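Local coordinates for protein peptidoglycan D,D-transpeptidase PbpA (Mycobacterium tuberculosis, PDB 3UN7) that probably cross-links the peptidoglycan of the mycobacterial cell wall as a penicillin-binding D,D-transpeptidase and contributes to the control of cell length, at residues A[416-421]-A[452-457]; A[83-88]-A[349-354]; A[170-173]-A[178-181]. All coordinates share one frame; numbering follows the deposited sequence.

The three contacts are separate parts of the fold, with centres 32 to 34 Å apart and no touch between them. Contact 1 and contact 3 both lie within the transpeptidase region. They sit on opposite sides of the chain's centre, and their nearest atoms are about 17 Å apart. Contact 2 is different. Its residues 83-88 belong to the N-terminal dimerisation domain and its residues 349-354 to the transpeptidase region. Its nearest atoms are about 19 Å from contact 1 and about 23 Å from contact 3. Along the chain, contact 3 is nested inside the loop that contact 2 closes, and contact 1 follows. All three lie away from S193, the probable acyl-ester serine.

Contact 1. Residues A[416-421]-A[452-457]; sequences AFAPAQ and AVIEAA
I454 meets A416 and A418 with two different branches. Its CG2 methyl rests on A418 CB at 3.6 Å. Its CD1 methyl reaches A416 CB at 3.9 Å. The torsions explain the split. CG2 lies anti to the backbone N, CG1 stands beside that N (chi1 -67°), and the chain runs on extended to CD1. One isoleucine therefore bridges two alanines, A416 and A418, that are two positions apart on the strand. The two methyls come from the same face of the strand, because F417 lies between them and points away. The nearest CA atoms are those of A418 and I454, 7.1 Å apart. The contact is buried and wholly apolar.

Backbone hydrogen bonds fix the two alanines in the sheet: A416 pairs with V427, and A418 with K424 and V425.

This is helix-on-sheet packing in the transpeptidase domain. Helix 446-458 packs against one face of the five-stranded antiparallel sheet, and V427 on strand 425-431 continues the patch, touching A416, V453 and I454. On the other face of strand 411-418, F417 packs against T371 and M374 of helix 364-379, and the sheet is thus flanked by both helices.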
# COMPACT_ATOMS: atom_id res chain seq x y z
N ALA A 416 -4.89 5.98 -6.47
CA ALA A 416 -6.20 6.30 -7.05
C ALA A 416 -7.35 6.00 -6.12
O ALA A 416 -7.19 5.27 -5.14
CB ALA A 416 -6.39 5.56 -8.38
N PHE A 417 -8.49 6.61 -6.41
CA PHE A 417 -9.73 6.25 -5.74
C PHE A 417 -10.92 6.42 -6.69
O PHE A 417 -10.83 7.12 -7.69
CB PHE A 417 -9.91 7.00 -4.41
CG PHE A 417 -9.93 8.49 -4.53
CD1 PHE A 417 -11.14 9.17 -4.69
CD2 PHE A 417 -8.75 9.24 -4.43
CE1 PHE A 417 -11.17 10.56 -4.76
CE2 PHE A 417 -8.78 10.64 -4.50
CZ PHE A 417 -9.99 11.30 -4.67
N ALA A 418 -12.02 5.74 -6.37
CA ALA A 418 -13.17 5.69 -7.26
C ALA A 418 -14.37 5.13 -6.50
O ALA A 418 -14.19 4.44 -5.51
CB ALA A 418 -12.85 4.79 -8.48
N PRO A 419 -15.61 5.47 -6.93
CA PRO A 419 -15.93 6.52 -7.89
C PRO A 419 -15.51 7.84 -7.29
O PRO A 419 -15.66 8.02 -6.08
CB PRO A 419 -17.47 6.46 -7.99
CG PRO A 419 -17.83 5.11 -7.52
CD PRO A 419 -16.83 4.80 -6.44
N ALA A 420 -14.97 8.75 -8.09
CA ALA A 420 -14.32 9.93 -7.54
C ALA A 420 -15.25 10.77 -6.68
O ALA A 420 -14.79 11.43 -5.74
CB ALA A 420 -13.70 10.78 -8.66
N GLN A 421 -16.54 10.77 -7.00
CA GLN A 421 -17.49 11.66 -6.32
C GLN A 421 -18.10 11.07 -5.05
O GLN A 421 -18.67 11.82 -4.24
CB GLN A 421 -18.59 12.11 -7.27
CG GLN A 421 -18.18 13.25 -8.15
CD GLN A 421 -19.24 13.63 -9.15
OE1 GLN A 421 -19.12 13.31 -10.33
NE2 GLN A 421 -20.27 14.32 -8.70
N ALA A 452 -7.66 -2.39 -12.81
CA ALA A 452 -8.19 -3.77 -12.65
C ALA A 452 -8.61 -4.03 -11.20
O ALA A 452 -9.55 -4.78 -10.93
CB ALA A 452 -7.16 -4.81 -13.08
N VAL A 453 -7.87 -3.43 -10.27
CA VAL A 453 -8.14 -3.60 -8.84
C VAL A 453 -9.41 -2.84 -8.46
O VAL A 453 -10.28 -3.38 -7.76
CB VAL A 453 -6.92 -3.18 -7.98
CG1 VAL A 453 -7.28 -3.15 -6.52
CG2 VAL A 453 -5.78 -4.14 -8.21
N ILE A 454 -9.52 -1.60 -8.95
CA ILE A 454 -10.72 -0.79 -8.77
C ILE A 454 -11.95 -1.47 -9.39
O ILE A 454 -13.01 -1.52 -8.76
CB ILE A 454 -10.53 0.64 -9.35
CG1 ILE A 454 -9.49 1.38 -8.51
CG2 ILE A 454 -11.87 1.39 -9.36
CD1 ILE A 454 -8.92 2.66 -9.16
N GLU A 455 -11.79 -2.00 -10.60
CA GLU A 455 -12.89 -2.68 -11.28
C GLU A 455 -13.40 -3.83 -10.42
O GLU A 455 -14.60 -3.98 -10.23
CB GLU A 455 -12.45 -3.19 -12.66
CG GLU A 455 -13.58 -3.82 -13.49
CD GLU A 455 -13.21 -4.00 -14.95
OE1 GLU A 455 -12.23 -3.34 -15.41
OE2 GLU A 455 -13.89 -4.78 -15.66
N ALA A 456 -12.47 -4.63 -9.89
CA ALA A 456 -12.81 -5.77 -9.04
C ALA A 456 -13.55 -5.32 -7.79
O ALA A 456 -14.56 -5.93 -7.39
CB ALA A 456 -11.55 -6.55 -8.67
N ALA A 457 -13.07 -4.24 -7.18
CA ALA A 457 -13.71 -3.64 -6.00
C ALA A 457 -15.14 -3.17 -6.25
O ALA A 457 -15.99 -3.27 -5.36
CB ALA A 457 -12.86 -2.49 -5.47

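Contact 2. Residues A[83-88]-A[349-354]; sequences DRRLFG and NISTTV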
# COMPACT_ATOMS: atom_id res chain seq x y z
N ASP A 83 -5.97 -17.60 24.01
CA ASP A 83 -6.52 -16.30 24.37
C ASP A 83 -7.43 -16.42 25.59
O ASP A 83 -8.23 -17.35 25.68
CB ASP A 83 -7.29 -15.69 23.20
CG ASP A 83 -7.54 -14.21 23.38
OD1 ASP A 83 -6.82 -13.40 22.78
OD2 ASP A 83 -8.46 -13.85 24.15
N ARG A 84 -7.28 -15.47 26.51
CA ARG A 84 -8.07 -15.39 27.75
C ARG A 84 -9.57 -15.41 27.48
O ARG A 84 -10.34 -16.01 28.24
CB ARG A 84 -7.71 -14.11 28.54
CG ARG A 84 -6.28 -14.06 29.03
CD ARG A 84 -6.02 -12.89 29.99
NE ARG A 84 -4.77 -13.15 30.70
CZ ARG A 84 -4.67 -13.47 31.98
NH1 ARG A 84 -5.74 -13.52 32.76
NH2 ARG A 84 -3.47 -13.71 32.50
N ARG A 85 -9.97 -14.74 26.41
CA ARG A 85 -11.38 -14.65 26.02
C ARG A 85 -11.97 -16.01 25.64
O ARG A 85 -13.19 -16.20 25.69
CB ARG A 85 -11.55 -13.63 24.90
CG ARG A 85 -11.26 -12.19 25.36
CD ARG A 85 -11.03 -11.21 24.22
NE ARG A 85 -9.85 -11.54 23.42
CZ ARG A 85 -9.39 -10.80 22.42
NH1 ARG A 85 -9.98 -9.66 22.08
NH2 ARG A 85 -8.31 -11.20 21.75
N LEU A 86 -11.08 -16.96 25.31
CA LEU A 86 -11.45 -18.29 24.83
C LEU A 86 -11.33 -19.36 25.88
O LEU A 86 -11.90 -20.44 25.74
CB LEU A 86 -10.55 -18.70 23.67
CG LEU A 86 -10.82 -18.05 22.33
CD1 LEU A 86 -9.69 -18.38 21.35
CD2 LEU A 86 -12.17 -18.50 21.81
N PHE A 87 -10.57 -19.07 26.94
CA PHE A 87 -10.20 -20.13 27.87
C PHE A 87 -11.35 -20.79 28.64
O PHE A 87 -11.17 -21.86 29.22
CB PHE A 87 -9.07 -19.68 28.80
CG PHE A 87 -8.02 -20.73 28.99
CD1 PHE A 87 -7.92 -21.43 30.19
CD2 PHE A 87 -7.16 -21.06 27.94
CE1 PHE A 87 -6.97 -22.42 30.35
CE2 PHE A 87 -6.20 -22.05 28.09
CZ PHE A 87 -6.11 -22.73 29.30
N GLY A 88 -12.53 -20.17 28.62
CA GLY A 88 -13.75 -20.82 29.11
C GLY A 88 -14.15 -21.99 28.23
O GLY A 88 -14.61 -23.03 28.72
N ASN A 349 -19.09 -14.48 18.67
CA ASN A 349 -18.29 -13.27 18.59
C ASN A 349 -17.39 -13.08 19.84
O ASN A 349 -17.84 -13.29 20.97
CB ASN A 349 -19.22 -12.08 18.41
CG ASN A 349 -18.50 -10.77 18.31
OD1 ASN A 349 -17.72 -10.55 17.38
ND2 ASN A 349 -18.78 -9.88 19.24
N ILE A 350 -16.13 -12.72 19.61
CA ILE A 350 -15.19 -12.41 20.69
C ILE A 350 -14.89 -10.92 20.66
O ILE A 350 -14.97 -10.24 21.69
CB ILE A 350 -13.88 -13.25 20.58
CG1 ILE A 350 -13.99 -14.59 21.33
CG2 ILE A 350 -12.70 -12.54 21.23
CD1 ILE A 350 -15.27 -15.36 21.16
N SER A 351 -14.57 -10.43 19.47
CA SER A 351 -14.29 -9.02 19.24
C SER A 351 -14.70 -8.62 17.82
O SER A 351 -14.58 -9.42 16.89
CB SER A 351 -12.79 -8.77 19.40
OG SER A 351 -12.55 -7.38 19.51
N THR A 352 -15.19 -7.39 17.67
CA THR A 352 -15.48 -6.80 16.36
C THR A 352 -14.75 -5.45 16.26
O THR A 352 -14.88 -4.60 17.14
CB THR A 352 -17.00 -6.53 16.18
OG1 THR A 352 -17.74 -7.73 16.40
CG2 THR A 352 -17.30 -5.98 14.78
N THR A 353 -13.98 -5.26 15.20
CA THR A 353 -13.23 -4.02 15.05
C THR A 353 -14.20 -2.86 14.76
O THR A 353 -15.12 -3.02 13.96
CB THR A 353 -12.17 -4.15 13.96
OG1 THR A 353 -11.37 -5.31 14.22
CG2 THR A 353 -11.27 -2.92 13.94
N VAL A 354 -14.00 -1.73 15.43
CA VAL A 354 -14.79 -0.52 15.17
C VAL A 354 -13.91 0.47 14.42
O VAL A 354 -12.75 0.65 14.77
CB VAL A 354 -15.37 0.10 16.48
CG1 VAL A 354 -14.28 0.26 17.55
CG2 VAL A 354 -16.05 1.44 16.21
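OD2 of D83 is gripped twice by R85, the residue that carries the contact with I350 and S351. R85 N reaches OD2 at 2.9 Å on the anti side, slightly out of the carboxylate plane, which makes an Asx turn. R85 NE reaches OD2 at 2.8 Å on the syn side, clearly tilted out of that plane, in an almost straight bond (176°). The second oxygen is held too: R85 NH2 meets D83 OD1 at 2.8 Å, coming from above the carboxylate plane. The arginine thus takes the carboxylate side-on, through NE and an NH, in a salt bridge. A bend at chi3 (-63°) folds the chain back for this. The grip would limit rotation of the guanidinium.

I350 comes to the group so held. Its CG2 methyl lies over one guanidinium face, 3.6 Å above the plane and offset toward the rim. The same methyl touches R85 CD at 3.7 Å. S351 CB comes near R85 NH1 at 4.0 Å, obliquely to the group. L86 adds a looser apolar contact, CD2 to I350 CG1 at 4.3 Å. No hydrogen bond crosses between the segments.

I350 and S351 form a classic beta bulge opposite L342. The contact sets a turn of the N-terminal dimerisation region against edge strand 349-352, from far along the chain; its mixed sheet also holds strands 339-343 and 104-107. The turn leads into helix 87-96. Helix 76-79 lies against it, with I78 touching D83, R85 and L86.

Contact 3. Residues A[170-173]-A[178-181]; sequences QRLG and SPLT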
# COMPACT_ATOMS: atom_id res chain seq x y z
N GLN A 170 16.29 -21.48 3.38
CA GLN A 170 17.57 -21.09 2.77
C GLN A 170 17.38 -20.54 1.35
O GLN A 170 17.96 -19.50 1.01
CB GLN A 170 18.54 -22.29 2.79
CG GLN A 170 19.82 -22.15 1.98
CD GLN A 170 19.83 -23.06 0.76
OE1 GLN A 170 18.77 -23.40 0.20
NE2 GLN A 170 21.02 -23.48 0.35
N ARG A 171 16.56 -21.22 0.54
CA ARG A 171 16.20 -20.74 -0.80
C ARG A 171 15.57 -19.34 -0.76
O ARG A 171 15.94 -18.47 -1.53
CB ARG A 171 15.24 -21.72 -1.51
CG ARG A 171 15.87 -23.04 -1.98
CD ARG A 171 14.82 -23.92 -2.68
NE ARG A 171 14.39 -25.09 -1.89
CZ ARG A 171 13.15 -25.32 -1.47
NH1 ARG A 171 12.17 -24.47 -1.75
NH2 ARG A 171 12.88 -26.42 -0.76
N LEU A 172 14.62 -19.12 0.15
CA LEU A 172 13.91 -17.84 0.25
C LEU A 172 14.84 -16.74 0.77
O LEU A 172 14.80 -15.60 0.29
CB LEU A 172 12.66 -17.97 1.15
CG LEU A 172 11.52 -18.86 0.62
CD1 LEU A 172 10.42 -19.13 1.66
CD2 LEU A 172 10.91 -18.30 -0.67
N GLY A 173 15.68 -17.09 1.73
CA GLY A 173 16.63 -16.15 2.31
C GLY A 173 17.70 -15.68 1.34
O GLY A 173 18.15 -14.53 1.41
N SER A 178 13.81 -11.38 -2.61
CA SER A 178 13.22 -11.40 -1.26
C SER A 178 11.70 -11.60 -1.22
O SER A 178 10.96 -10.73 -0.80
CB SER A 178 13.62 -10.13 -0.48
OG SER A 178 13.32 -10.30 0.89
N PRO A 179 11.22 -12.77 -1.66
CA PRO A 179 9.76 -12.99 -1.68
C PRO A 179 9.12 -13.07 -0.29
O PRO A 179 7.91 -12.89 -0.16
CB PRO A 179 9.61 -14.30 -2.44
CG PRO A 179 10.90 -14.99 -2.27
CD PRO A 179 11.97 -13.95 -2.13
N LEU A 180 9.92 -13.29 0.75
CA LEU A 180 9.42 -13.24 2.12
C LEU A 180 8.98 -11.83 2.52
O LEU A 180 8.15 -11.66 3.42
CB LEU A 180 10.48 -13.79 3.08
CG LEU A 180 10.64 -15.32 3.11
CD1 LEU A 180 11.86 -15.69 3.94
CD2 LEU A 180 9.39 -16.00 3.68
N THR A 181 9.56 -10.82 1.89
CA THR A 181 9.24 -9.43 2.23
C THR A 181 7.78 -9.11 1.88
O THR A 181 7.30 -9.41 0.76
CB THR A 181 10.23 -8.44 1.58
OG1 THR A 181 11.57 -8.80 1.97
CG2 THR A 181 9.98 -7.00 2.05
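L172 meets L180 and P179 with separate parts of its side chain. The two leucines cross at about a right angle. L172 CB lies against L180 CD1 at 3.7 Å. Further out, L172 CD1 meets L180 CD2 at 3.9 Å, so the fork of L180 is laid across the length of the other leucine. The proline is met by the other methyl: L172 CD2 touches P179 CG at 3.7 Å, with the two side chains oblique to each other. L172 has CG beside the backbone N (chi1 -66°) and a terminal fork that parts its methyls, one to the leucine and one to the proline.

The partners are placed by a tight turn. Residues 178-181 form a type I beta turn, closed by T181 N to S178 O at 3.0 Å. P179 and L180 are its two middle residues, so both come to the same helix residue from one short bend. S178 has left-handed backbone angles where the chain enters this turn. R183 NH2 donates a second hydrogen bond to S178 O. On the far end, S148 OG bonds to T181 O and ties the turn to strand 143-149.

The contact joins the last part of helix 162-174 to the loop that follows it, still before helix 196-205. Only four residues separate the segments, so the chain doubles back on its own helix end. Y152 touches both leucines and extends the cluster.

The closest contacts are all between carbon atoms. No hydrogen bond or charge links the segments, so they are joined by apolar packing alone, while the polar bonds serve the turn that presents P179 and L180.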